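Local coordinates for ABC transporter, substrate binding protein (Mannopine) (PDB 5L9S), which is the periplasmic solute-binding protein of an ABC transporter, probably serving uptake of the opine mannopine, and is captured here in its open, unliganded state, at residues A8-T13 with A42-K47; G12-A17 with A104-T109; E24-T27 with K33-T36; T49-T54 with A239-A244; D60-G65 with A76-L81. One frame throughout, in Å; residues are numbered along the deposited sequence.

Contact 1 (A8-T13 with A42-K47); sequences ATTGGT and AEKRAK
Lys44, on helix 41-53, lays its side chain along the end of strand 4-9, touching Ala8, Thr9 and Thr10 in turn. The strand runs through a short loop into helix 12-30, the opening beta-alpha element of one alpha/beta lobe of the periplasmic binding protein fold. The apolar part of the contact is carried by the lysine methylenes against a methyl and the backbone. Lys44 CG rests 3.9 Å from Ala8 CB, and alanine suits this buried strand position because its small methyl lets the lysine chain lie close to the backbone. Further out, Lys44 CD comes 3.6 Å from the carbonyl oxygen Thr9 O, a packing contact. Bends at chi2, chi3 (65°) and chi4 then carry the ammonium group past the strand end to Thr10, where Lys44 NZ lies 3.6 Å from Thr10 CG2 as the two side chains cross obliquely. That methyl sits beside Thr10's own backbone N, on the side where the ammonium group arrives.

Polar interactions act mainly within each segment and with neighbours. Lys44 NZ has a weak hydrogen bond to Leu63 O and a long, weak ion pair with Asp41, so its buried charge is probably offset in part. On the outer side of the helix, Lys47 NZ and Glu43 OE1, a turn apart, form a salt bridge of 3.3 Å. The strand end is shaped by an ST turn that includes Gly11, whose positive phi glycine adopts easily: Gly11 N donates to Thr9 OG1 over 3.2 Å, with an N-H...O angle of 144°.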
# COMPACT_ATOMS: atom_id res chain seq x y z
N ALA A 8 6.35 5.64 16.02
CA ALA A 8 7.48 5.44 15.12
C ALA A 8 7.02 5.39 13.66
O ALA A 8 6.03 4.73 13.34
CB ALA A 8 8.25 4.19 15.48
N THR A 9 7.73 6.13 12.79
CA THR A 9 7.47 6.23 11.34
C THR A 9 8.82 6.06 10.62
O THR A 9 9.86 5.96 11.29
CB THR A 9 6.80 7.60 10.98
OG1 THR A 9 7.73 8.67 11.12
CG2 THR A 9 5.54 7.90 11.78
N THR A 10 8.81 6.06 9.26
CA THR A 10 10.04 5.98 8.45
C THR A 10 10.76 7.34 8.42
O THR A 10 11.90 7.41 7.97
CB THR A 10 9.78 5.45 7.04
OG1 THR A 10 8.80 6.28 6.40
CG2 THR A 10 9.40 3.99 7.02
N GLY A 11 10.10 8.37 8.96
CA GLY A 11 10.63 9.73 9.04
C GLY A 11 10.43 10.52 7.76
O GLY A 11 9.55 10.19 6.95
N GLY A 12 11.23 11.56 7.61
CA GLY A 12 11.24 12.44 6.44
C GLY A 12 9.94 13.08 6.04
O GLY A 12 9.26 13.71 6.85
N THR A 13 9.62 12.96 4.74
CA THR A 13 8.45 13.52 4.06
C THR A 13 7.15 12.94 4.60
O THR A 13 6.17 13.68 4.76
CB THR A 13 8.62 13.34 2.53
OG1 THR A 13 9.47 14.40 2.09
CG2 THR A 13 7.31 13.39 1.76
N ALA A 42 12.37 -2.41 8.94
CA ALA A 42 13.11 -3.52 9.58
C ALA A 42 13.69 -3.13 10.93
O ALA A 42 13.67 -3.95 11.86
CB ALA A 42 14.22 -4.03 8.67
N GLU A 43 14.21 -1.89 11.05
CA GLU A 43 14.76 -1.33 12.30
C GLU A 43 13.66 -1.24 13.35
O GLU A 43 13.90 -1.60 14.51
CB GLU A 43 15.29 0.08 12.07
CG GLU A 43 16.75 0.20 11.69
CD GLU A 43 17.12 1.67 11.59
OE1 GLU A 43 17.48 2.26 12.63
OE2 GLU A 43 16.92 2.25 10.50
N LYS A 44 12.47 -0.73 12.95
CA LYS A 44 11.29 -0.55 13.79
C LYS A 44 10.79 -1.88 14.32
O LYS A 44 10.62 -2.02 15.53
CB LYS A 44 10.18 0.16 13.01
CG LYS A 44 10.16 1.67 13.22
CD LYS A 44 9.86 2.42 11.94
CE LYS A 44 8.49 2.19 11.38
NZ LYS A 44 8.55 1.98 9.91
N ARG A 45 10.61 -2.88 13.43
CA ARG A 45 10.18 -4.25 13.76
C ARG A 45 11.10 -4.84 14.80
O ARG A 45 10.62 -5.35 15.82
CB ARG A 45 10.17 -5.15 12.52
CG ARG A 45 9.01 -4.87 11.59
CD ARG A 45 8.87 -5.93 10.53
NE ARG A 45 9.76 -5.72 9.38
CZ ARG A 45 9.40 -5.13 8.24
NH1 ARG A 45 8.16 -4.68 8.08
NH2 ARG A 45 10.27 -5.01 7.25
N ALA A 46 12.43 -4.71 14.59
CA ALA A 46 13.47 -5.21 15.50
C ALA A 46 13.52 -4.45 16.82
O ALA A 46 13.83 -5.06 17.86
CB ALA A 46 14.82 -5.17 14.82
N LYS A 47 13.23 -3.12 16.79
CA LYS A 47 13.21 -2.30 18.00
C LYS A 47 11.99 -2.61 18.86
O LYS A 47 12.10 -2.61 20.07
CB LYS A 47 13.28 -0.81 17.66
CG LYS A 47 14.63 -0.19 17.96
CD LYS A 47 15.13 0.67 16.81
CE LYS A 47 16.51 1.21 17.09
NZ LYS A 47 17.28 1.44 15.83

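Contact 2 (G12-A17 with A104-T109); sequences GTYEKA and AKLQST
Tyr14 holds its ring trans to the backbone N (chi1 -162°), which sends the phenol out from helix 12-30 to Leu106 and Gln107 of strand 103-116. Gln107 meets it from the opposite direction: CG is tucked between N and the carbonyl carbon (chi1 49°) and a second bend at chi2 folds the amide back, with ring and amide planes 73° apart. Tyr14 OH thereby ends 2.7 Å from Gln107 OE1, a close polar approach, although its strongest polar partner is Asp236 OD2, to which it is hydrogen-bonded. Leu106 CD2 packs on the ring carbon Tyr14 CZ at 3.9 Å and lies beside the hydroxyl as well, 3.2 Å from Tyr14 OH.

Strand 103-116 pairs antiparallel with strand 224-240, and here both Leu106 and Gln107 bond to Asp236 through the backbone. With the nearly helical angles of Leu106, this fits a classic beta bulge, which explains how two successive side chains can both point to the helix. Tyrosine suits the site because its long side chain, met by that of Gln107, bridges a backbone separation of 11.1 Å between Tyr14 CA and Gln107 CA, and still delivers a polar hydroxyl. Gln107 also packs on Cys268 and Cys273, which form a disulfide.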
# COMPACT_ATOMS: atom_id res chain seq x y z
N GLY A 12 11.23 11.56 7.61
CA GLY A 12 11.24 12.44 6.44
C GLY A 12 9.94 13.08 6.04
O GLY A 12 9.26 13.71 6.85
N THR A 13 9.62 12.96 4.74
CA THR A 13 8.45 13.52 4.06
C THR A 13 7.15 12.94 4.60
O THR A 13 6.17 13.68 4.76
CB THR A 13 8.62 13.34 2.53
OG1 THR A 13 9.47 14.40 2.09
CG2 THR A 13 7.31 13.39 1.76
N TYR A 14 7.16 11.63 4.88
CA TYR A 14 6.05 10.86 5.42
C TYR A 14 5.67 11.41 6.81
O TYR A 14 4.51 11.76 7.02
CB TYR A 14 6.47 9.37 5.48
CG TYR A 14 5.36 8.35 5.63
CD1 TYR A 14 4.02 8.71 5.51
CD2 TYR A 14 5.65 7.01 5.88
CE1 TYR A 14 3.00 7.77 5.66
CE2 TYR A 14 4.64 6.06 6.04
CZ TYR A 14 3.32 6.44 5.92
OH TYR A 14 2.34 5.48 6.07
N GLU A 15 6.66 11.56 7.70
CA GLU A 15 6.50 12.09 9.05
C GLU A 15 6.01 13.54 9.04
O GLU A 15 5.15 13.89 9.85
CB GLU A 15 7.83 11.99 9.76
CG GLU A 15 7.85 12.31 11.24
CD GLU A 15 9.21 11.96 11.80
OE1 GLU A 15 9.36 10.83 12.33
OE2 GLU A 15 10.15 12.76 11.60
N LYS A 16 6.54 14.36 8.13
CA LYS A 16 6.19 15.78 7.97
C LYS A 16 4.73 15.94 7.62
O LYS A 16 4.06 16.77 8.23
CB LYS A 16 7.08 16.40 6.90
CG LYS A 16 7.20 17.92 6.95
CD LYS A 16 8.01 18.44 5.75
CE LYS A 16 9.51 18.59 5.98
NZ LYS A 16 10.22 17.27 6.02
N ALA A 17 4.22 15.12 6.66
CA ALA A 17 2.81 15.12 6.23
C ALA A 17 1.87 14.76 7.42
O ALA A 17 0.84 15.41 7.62
CB ALA A 17 2.61 14.15 5.08
N ALA A 104 -4.92 -0.20 12.52
CA ALA A 104 -5.84 0.65 11.78
C ALA A 104 -5.19 1.06 10.48
O ALA A 104 -3.99 1.31 10.48
CB ALA A 104 -6.19 1.88 12.60
N LYS A 105 -5.96 1.17 9.38
CA LYS A 105 -5.40 1.61 8.11
C LYS A 105 -5.08 3.10 8.18
O LYS A 105 -5.91 3.91 8.60
CB LYS A 105 -6.36 1.33 6.93
CG LYS A 105 -5.65 1.20 5.57
CD LYS A 105 -5.41 -0.29 5.14
CE LYS A 105 -6.56 -0.88 4.36
NZ LYS A 105 -6.53 -2.37 4.30
N LEU A 106 -3.87 3.46 7.77
CA LEU A 106 -3.48 4.86 7.72
C LEU A 106 -3.78 5.34 6.32
O LEU A 106 -4.61 6.23 6.14
CB LEU A 106 -2.00 5.03 8.06
CG LEU A 106 -1.52 6.45 8.11
CD1 LEU A 106 -1.94 7.13 9.40
CD2 LEU A 106 -0.03 6.50 7.97
N GLN A 107 -3.13 4.74 5.32
CA GLN A 107 -3.29 5.13 3.91
C GLN A 107 -2.87 3.96 3.03
O GLN A 107 -2.10 3.11 3.48
CB GLN A 107 -2.46 6.39 3.59
CG GLN A 107 -1.00 6.36 4.04
CD GLN A 107 -0.01 5.56 3.23
OE1 GLN A 107 1.12 5.37 3.68
NE2 GLN A 107 -0.37 5.07 2.03
N SER A 108 -3.32 3.95 1.76
CA SER A 108 -2.96 2.88 0.82
C SER A 108 -2.39 3.42 -0.49
O SER A 108 -2.69 4.53 -0.92
CB SER A 108 -4.12 1.92 0.58
OG SER A 108 -4.50 1.17 1.72
N THR A 109 -1.55 2.63 -1.10
CA THR A 109 -0.87 3.02 -2.30
C THR A 109 -1.22 2.00 -3.37
O THR A 109 -1.54 0.85 -3.05
CB THR A 109 0.63 3.26 -1.96
OG1 THR A 109 0.69 4.58 -1.40
CG2 THR A 109 1.53 3.24 -3.16

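Contact 3 (E24-T27 with K33-T36); sequences EPFT and KVVT
This is a small, partly buried and mainly apolar contact in the first beta-alpha-beta unit of the chain, where Phe26 and Thr27 near the end of helix 12-30 meet Val34 at the start of strand 33-38. The chain turns from helix to strand in a few residues, so the two elements are still close, with Thr27 CA and Lys33 CA 5.5 Å apart.

Val34 reaches the helix with one branch. Its CG2, beside the backbone N and opposite the carbonyl carbon, lies 3.7 Å from Phe26 CD2 and 3.4 Å from Thr27 OG1. The Phe26 side chain crosses that of Val34 at about a right angle; with CG trans to the backbone N (chi1 176°), the ring meets the valine at its CD2 corner. Leu253 of helix 247-258 packs against both Phe26 and Val34, and so extends the apolar cluster to a second helix. A beta-branched valine is well placed in a strand, where it offers a compact methyl to a large ring.

Thr27 has a mixed role. Its OG1 also lies 4.0 Å from Lys33 CA, but its strongest polar partner is Ile32 O in the turn before the strand, and Phe23 O in the preceding helical turn is within hydrogen-bonding distance too. The single hydroxyl hydrogen must be shared or alternate between these carbonyls, yet the hydroxyl is still provided for where it lies against the Val34 methyl.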
# COMPACT_ATOMS: atom_id res chain seq x y z
N GLU A 24 -0.02 17.55 15.01
CA GLU A 24 -0.25 18.90 15.53
C GLU A 24 -1.75 19.15 15.76
O GLU A 24 -2.07 19.52 16.90
CB GLU A 24 0.43 20.00 14.70
CG GLU A 24 1.92 20.10 15.01
CD GLU A 24 2.82 20.83 14.02
OE1 GLU A 24 2.33 21.27 12.95
OE2 GLU A 24 4.03 20.96 14.32
N PRO A 25 -2.69 18.84 14.80
CA PRO A 25 -4.12 19.05 15.09
C PRO A 25 -4.61 18.30 16.34
O PRO A 25 -5.37 18.87 17.13
CB PRO A 25 -4.82 18.58 13.80
CG PRO A 25 -3.79 18.74 12.73
CD PRO A 25 -2.50 18.38 13.40
N PHE A 26 -4.12 17.05 16.54
CA PHE A 26 -4.45 16.21 17.70
C PHE A 26 -4.07 16.88 19.01
O PHE A 26 -4.92 17.01 19.89
CB PHE A 26 -3.76 14.83 17.58
CG PHE A 26 -3.96 13.93 18.78
CD1 PHE A 26 -5.17 13.26 18.98
CD2 PHE A 26 -2.93 13.71 19.69
CE1 PHE A 26 -5.35 12.42 20.07
CE2 PHE A 26 -3.12 12.86 20.79
CZ PHE A 26 -4.32 12.22 20.96
N THR A 27 -2.78 17.28 19.12
CA THR A 27 -2.15 17.96 20.26
C THR A 27 -2.90 19.25 20.58
O THR A 27 -3.09 19.59 21.75
CB THR A 27 -0.65 18.19 19.94
OG1 THR A 27 0.01 16.92 19.76
CG2 THR A 27 0.08 18.98 21.03
N LYS A 33 0.86 15.50 23.81
CA LYS A 33 2.04 15.70 22.98
C LYS A 33 2.33 14.43 22.17
O LYS A 33 2.21 13.31 22.70
CB LYS A 33 3.24 16.08 23.87
CG LYS A 33 4.50 16.55 23.14
CD LYS A 33 5.66 16.85 24.12
CE LYS A 33 6.98 16.35 23.60
NZ LYS A 33 8.06 16.45 24.62
N VAL A 34 2.68 14.60 20.88
CA VAL A 34 3.02 13.49 19.99
C VAL A 34 4.54 13.51 19.75
O VAL A 34 5.05 14.43 19.11
CB VAL A 34 2.21 13.43 18.67
CG1 VAL A 34 2.43 12.10 17.97
CG2 VAL A 34 0.72 13.66 18.91
N VAL A 35 5.24 12.51 20.30
CA VAL A 35 6.68 12.29 20.18
C VAL A 35 6.88 11.31 19.02
O VAL A 35 6.34 10.19 19.05
CB VAL A 35 7.32 11.76 21.51
CG1 VAL A 35 8.84 11.68 21.40
CG2 VAL A 35 6.93 12.65 22.69
N THR A 36 7.62 11.74 17.98
CA THR A 36 7.89 10.92 16.79
C THR A 36 9.30 10.37 16.75
O THR A 36 10.27 11.09 17.03
CB THR A 36 7.54 11.67 15.50
OG1 THR A 36 8.16 12.96 15.52
CG2 THR A 36 6.07 11.81 15.29

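Contact 4 (T49-T54 with A239-A244); sequences TAMVQT and ALVRGA
Met51 reaches out from its helix until the terminal methyl meets Val241, with Met51 CE 3.9 Å from Val241 CG1 and the two side chains crossing at about a right angle. Its CG stands opposite its own carbonyl carbon (chi1 -88°), and a bend at chi3 turns CE to the valine. Methionine, unbranched and flexible, suits a place where a helix reaches across to a separate segment of the same chain. Val52, the next residue, makes the larger contribution on the helix side: its CG2 is 3.9 Å from Arg242 CB and 4.4 Å from Val241 CG1.

Here the last turn of helix 41-53 packs on the chain that leaves strand 224-240, a strand paired antiparallel with strand 61-65 in the sheet of this lobe. Helix and strand exit are far apart in sequence, and their nearest CA atoms, Val52 and Arg242, are 6.6 Å apart. Arg242 contributes its aliphatic base to Val52, while the guanidinium leads away and NH2 bonds to Phe75 O of the helix 72-77. Ile77 of that helix also touches Val52, so the valine is packed by more than one segment.

At the end of the helix, Thr54 OG1 donates to Ala50 O over 2.9 Å, and Thr54 N also bonds to that oxygen from the opposite face of the carbonyl plane. The side-chain donor is tilted 23° from this plane.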
# COMPACT_ATOMS: atom_id res chain seq x y z
N THR A 49 10.30 -5.64 18.81
CA THR A 49 10.55 -6.97 19.32
C THR A 49 11.42 -6.92 20.59
O THR A 49 11.00 -7.41 21.65
CB THR A 49 11.09 -7.89 18.20
OG1 THR A 49 10.26 -7.76 17.05
CG2 THR A 49 11.18 -9.35 18.62
N ALA A 50 12.60 -6.25 20.50
CA ALA A 50 13.57 -6.11 21.60
C ALA A 50 12.95 -5.48 22.85
O ALA A 50 13.22 -5.92 23.98
CB ALA A 50 14.77 -5.30 21.15
N MET A 51 12.10 -4.46 22.66
CA MET A 51 11.38 -3.77 23.72
C MET A 51 10.38 -4.71 24.39
O MET A 51 10.26 -4.68 25.60
CB MET A 51 10.60 -2.61 23.11
CG MET A 51 11.38 -1.34 23.02
SD MET A 51 10.54 -0.10 22.01
CE MET A 51 8.83 -0.43 22.40
N VAL A 52 9.62 -5.50 23.59
CA VAL A 52 8.62 -6.46 24.06
C VAL A 52 9.27 -7.59 24.88
O VAL A 52 8.74 -7.91 25.95
CB VAL A 52 7.69 -6.96 22.93
CG1 VAL A 52 6.86 -8.17 23.37
CG2 VAL A 52 6.77 -5.84 22.43
N GLN A 53 10.45 -8.14 24.46
CA GLN A 53 11.14 -9.19 25.24
C GLN A 53 11.63 -8.64 26.63
O GLN A 53 11.40 -9.29 27.65
CB GLN A 53 12.24 -9.96 24.45
CG GLN A 53 13.65 -9.35 24.31
CD GLN A 53 14.68 -10.35 23.79
OE1 GLN A 53 15.79 -10.47 24.32
NE2 GLN A 53 14.35 -11.12 22.75
N THR A 54 12.19 -7.42 26.66
CA THR A 54 12.56 -6.70 27.88
C THR A 54 11.19 -6.13 28.35
O THR A 54 10.26 -6.13 27.56
CB THR A 54 13.51 -5.52 27.51
OG1 THR A 54 14.50 -5.94 26.58
CG2 THR A 54 14.20 -4.91 28.73
N ALA A 239 -0.08 0.35 14.29
CA ALA A 239 -0.13 -0.74 15.27
C ALA A 239 0.20 -0.25 16.68
O ALA A 239 1.01 0.66 16.85
CB ALA A 239 0.81 -1.85 14.86
N LEU A 240 -0.46 -0.85 17.68
CA LEU A 240 -0.29 -0.55 19.11
C LEU A 240 0.66 -1.58 19.71
O LEU A 240 0.38 -2.77 19.67
CB LEU A 240 -1.67 -0.55 19.83
CG LEU A 240 -1.69 -0.38 21.37
CD1 LEU A 240 -1.24 1.02 21.79
CD2 LEU A 240 -3.08 -0.63 21.90
N VAL A 241 1.83 -1.10 20.19
CA VAL A 241 2.91 -1.89 20.79
C VAL A 241 2.43 -2.59 22.05
O VAL A 241 1.80 -1.96 22.91
CB VAL A 241 4.19 -1.04 21.04
CG1 VAL A 241 5.22 -1.80 21.88
CG2 VAL A 241 4.81 -0.58 19.73
N ARG A 242 2.73 -3.90 22.15
CA ARG A 242 2.33 -4.75 23.27
C ARG A 242 2.66 -4.11 24.61
O ARG A 242 3.83 -3.92 24.96
CB ARG A 242 2.93 -6.15 23.15
CG ARG A 242 1.96 -7.23 23.57
CD ARG A 242 2.56 -8.60 23.38
NE ARG A 242 1.79 -9.41 22.44
CZ ARG A 242 1.40 -10.66 22.67
NH1 ARG A 242 1.73 -11.26 23.80
NH2 ARG A 242 0.69 -11.31 21.76
N GLY A 243 1.59 -3.71 25.30
CA GLY A 243 1.64 -3.05 26.60
C GLY A 243 2.28 -1.68 26.53
O GLY A 243 3.19 -1.39 27.30
N ALA A 244 1.84 -0.84 25.59
CA ALA A 244 2.35 0.51 25.39
C ALA A 244 2.25 1.33 26.70
O ALA A 244 1.28 1.15 27.44
CB ALA A 244 1.57 1.18 24.28

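Contact 5 (D60-G65 with A76-L81); sequences DLYLDG and AITEDL
In strand 61-65, part of the sheet of this lobe, Tyr62 sends its ring towards the end of helix 72-77, where Ile77 and Thr78 receive it. The touching is done by methyl groups: Thr78 CG2 lies 3.4 Å from Tyr62 OH and 3.7 Å from Tyr62 CE1, while Ile77 CD1 reaches 3.5 Å from the same OH. Both side chains cross the tyrosine at about a right angle. The ring comes there because its CG lies between the backbone N and the carbonyl carbon (chi1 76°), which lifts it off the strand towards the helical layer.

The residue types fit. Tyr62 is long enough to span from sheet to helix, and the branched Ile77 and Thr78 present methyls to it. Thr78 keeps its polar end occupied, since OG1 bonds to His74 O in the preceding turn. Tyr62 is also packed by Val48 of helix 41-53, and its ring edge faces Asp64 OD2, which lies in the ring plane. Asp64 itself takes a hydrogen bond at OD1 from Gly65 N, 2.9 Å long, and OD1 also forms a salt bridge with Arg45.

Successive residues of the strand serve opposite layers: Leu61 packs on helix 247-258, while Tyr62 faces helices 41-53 and 72-77. A sheet covered by helices on both faces in this way is typical of the alpha/beta lobes of periplasmic binding proteins.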
# COMPACT_ATOMS: atom_id res chain seq x y z
N ASP A 60 4.60 3.54 21.83
CA ASP A 60 3.18 3.25 21.95
C ASP A 60 2.62 2.73 20.63
O ASP A 60 1.81 1.80 20.60
CB ASP A 60 2.41 4.52 22.36
CG ASP A 60 2.78 5.07 23.71
OD1 ASP A 60 2.44 4.44 24.72
OD2 ASP A 60 3.35 6.18 23.77
N LEU A 61 3.01 3.40 19.52
CA LEU A 61 2.53 3.11 18.17
C LEU A 61 3.67 3.09 17.17
O LEU A 61 4.67 3.77 17.38
CB LEU A 61 1.50 4.16 17.71
CG LEU A 61 0.20 4.33 18.49
CD1 LEU A 61 -0.46 5.64 18.15
CD2 LEU A 61 -0.75 3.18 18.26
N TYR A 62 3.49 2.35 16.09
CA TYR A 62 4.41 2.32 14.95
C TYR A 62 3.66 1.99 13.66
O TYR A 62 2.59 1.37 13.71
CB TYR A 62 5.64 1.42 15.16
CG TYR A 62 5.42 -0.07 15.06
CD1 TYR A 62 4.90 -0.80 16.13
CD2 TYR A 62 5.76 -0.78 13.90
CE1 TYR A 62 4.72 -2.18 16.05
CE2 TYR A 62 5.57 -2.16 13.81
CZ TYR A 62 5.06 -2.86 14.89
OH TYR A 62 4.86 -4.22 14.82
N LEU A 63 4.17 2.47 12.52
CA LEU A 63 3.56 2.16 11.23
C LEU A 63 4.29 0.99 10.58
O LEU A 63 5.51 0.88 10.69
CB LEU A 63 3.57 3.37 10.28
CG LEU A 63 2.92 4.67 10.76
CD1 LEU A 63 3.20 5.80 9.79
CD2 LEU A 63 1.41 4.52 10.94
N ASP A 64 3.56 0.14 9.86
CA ASP A 64 4.13 -0.97 9.08
C ASP A 64 3.15 -1.37 7.99
O ASP A 64 1.96 -1.13 8.14
CB ASP A 64 4.48 -2.18 9.97
CG ASP A 64 5.67 -3.01 9.49
OD1 ASP A 64 6.05 -2.87 8.29
OD2 ASP A 64 6.22 -3.78 10.30
N GLY A 65 3.66 -2.01 6.94
CA GLY A 65 2.84 -2.50 5.84
C GLY A 65 1.75 -3.43 6.31
O GLY A 65 1.94 -4.16 7.29
N ALA A 76 2.51 -11.09 17.79
CA ALA A 76 3.27 -11.46 18.98
C ALA A 76 3.82 -10.24 19.72
O ALA A 76 3.99 -10.32 20.93
CB ALA A 76 4.41 -12.38 18.61
N ILE A 77 4.11 -9.14 18.99
CA ILE A 77 4.70 -7.91 19.53
C ILE A 77 3.69 -6.74 19.59
O ILE A 77 4.03 -5.66 20.09
CB ILE A 77 6.00 -7.52 18.75
CG1 ILE A 77 5.73 -7.29 17.24
CG2 ILE A 77 7.07 -8.57 18.96
CD1 ILE A 77 6.87 -6.63 16.43
N THR A 78 2.47 -6.95 19.09
CA THR A 78 1.43 -5.91 19.08
C THR A 78 0.17 -6.37 19.79
O THR A 78 -0.05 -7.58 19.97
CB THR A 78 1.08 -5.41 17.63
OG1 THR A 78 0.49 -6.46 16.85
CG2 THR A 78 2.27 -4.78 16.90
N GLU A 79 -0.66 -5.40 20.17
CA GLU A 79 -1.93 -5.65 20.82
C GLU A 79 -2.99 -5.97 19.79
O GLU A 79 -2.94 -5.45 18.67
CB GLU A 79 -2.36 -4.44 21.65
CG GLU A 79 -2.66 -4.80 23.09
CD GLU A 79 -3.17 -3.63 23.90
OE1 GLU A 79 -4.41 -3.48 24.00
OE2 GLU A 79 -2.33 -2.83 24.38
N ASP A 80 -3.96 -6.83 20.15
CA ASP A 80 -5.08 -7.20 19.29
C ASP A 80 -6.10 -6.06 19.37
O ASP A 80 -6.68 -5.81 20.42
CB ASP A 80 -5.69 -8.53 19.77
CG ASP A 80 -6.68 -9.19 18.83
OD1 ASP A 80 -7.13 -8.52 17.88
OD2 ASP A 80 -7.06 -10.36 19.09
N LEU A 81 -6.25 -5.32 18.26
CA LEU A 81 -7.14 -4.17 18.19
C LEU A 81 -8.62 -4.51 17.97
O LEU A 81 -9.46 -3.63 18.14
CB LEU A 81 -6.65 -3.19 17.11
CG LEU A 81 -5.72 -2.08 17.58
CD1 LEU A 81 -4.26 -2.56 17.60
CD2 LEU A 81 -5.84 -0.88 16.66

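How the contacts relate
All five contacts surround one mixed sheet. Five of its strands lie in the order 33-38, 4-9, 61-65, 224-240, 103-116, the arrangement known from type II periplasmic binding proteins. Contacts 1 and 2 share Gly12 and Thr13, and with contact 3 use helix 12-30; contacts 1 and 4 use helix 41-53. Contact 3 is nested inside the loops closed by contacts 1 and 2, contact 5 within those closed by contacts 2 and 4. Centres of contacts 4 and 5 are about 8 Å apart, those of contacts 3 and 4 about 21 Å. A probable backbone hydrogen bond, Ala8 N to Leu61 O, joins contacts 1 and 5. Segments distant in sequence thus close into one compact lobe, consistent with its moving as a unit.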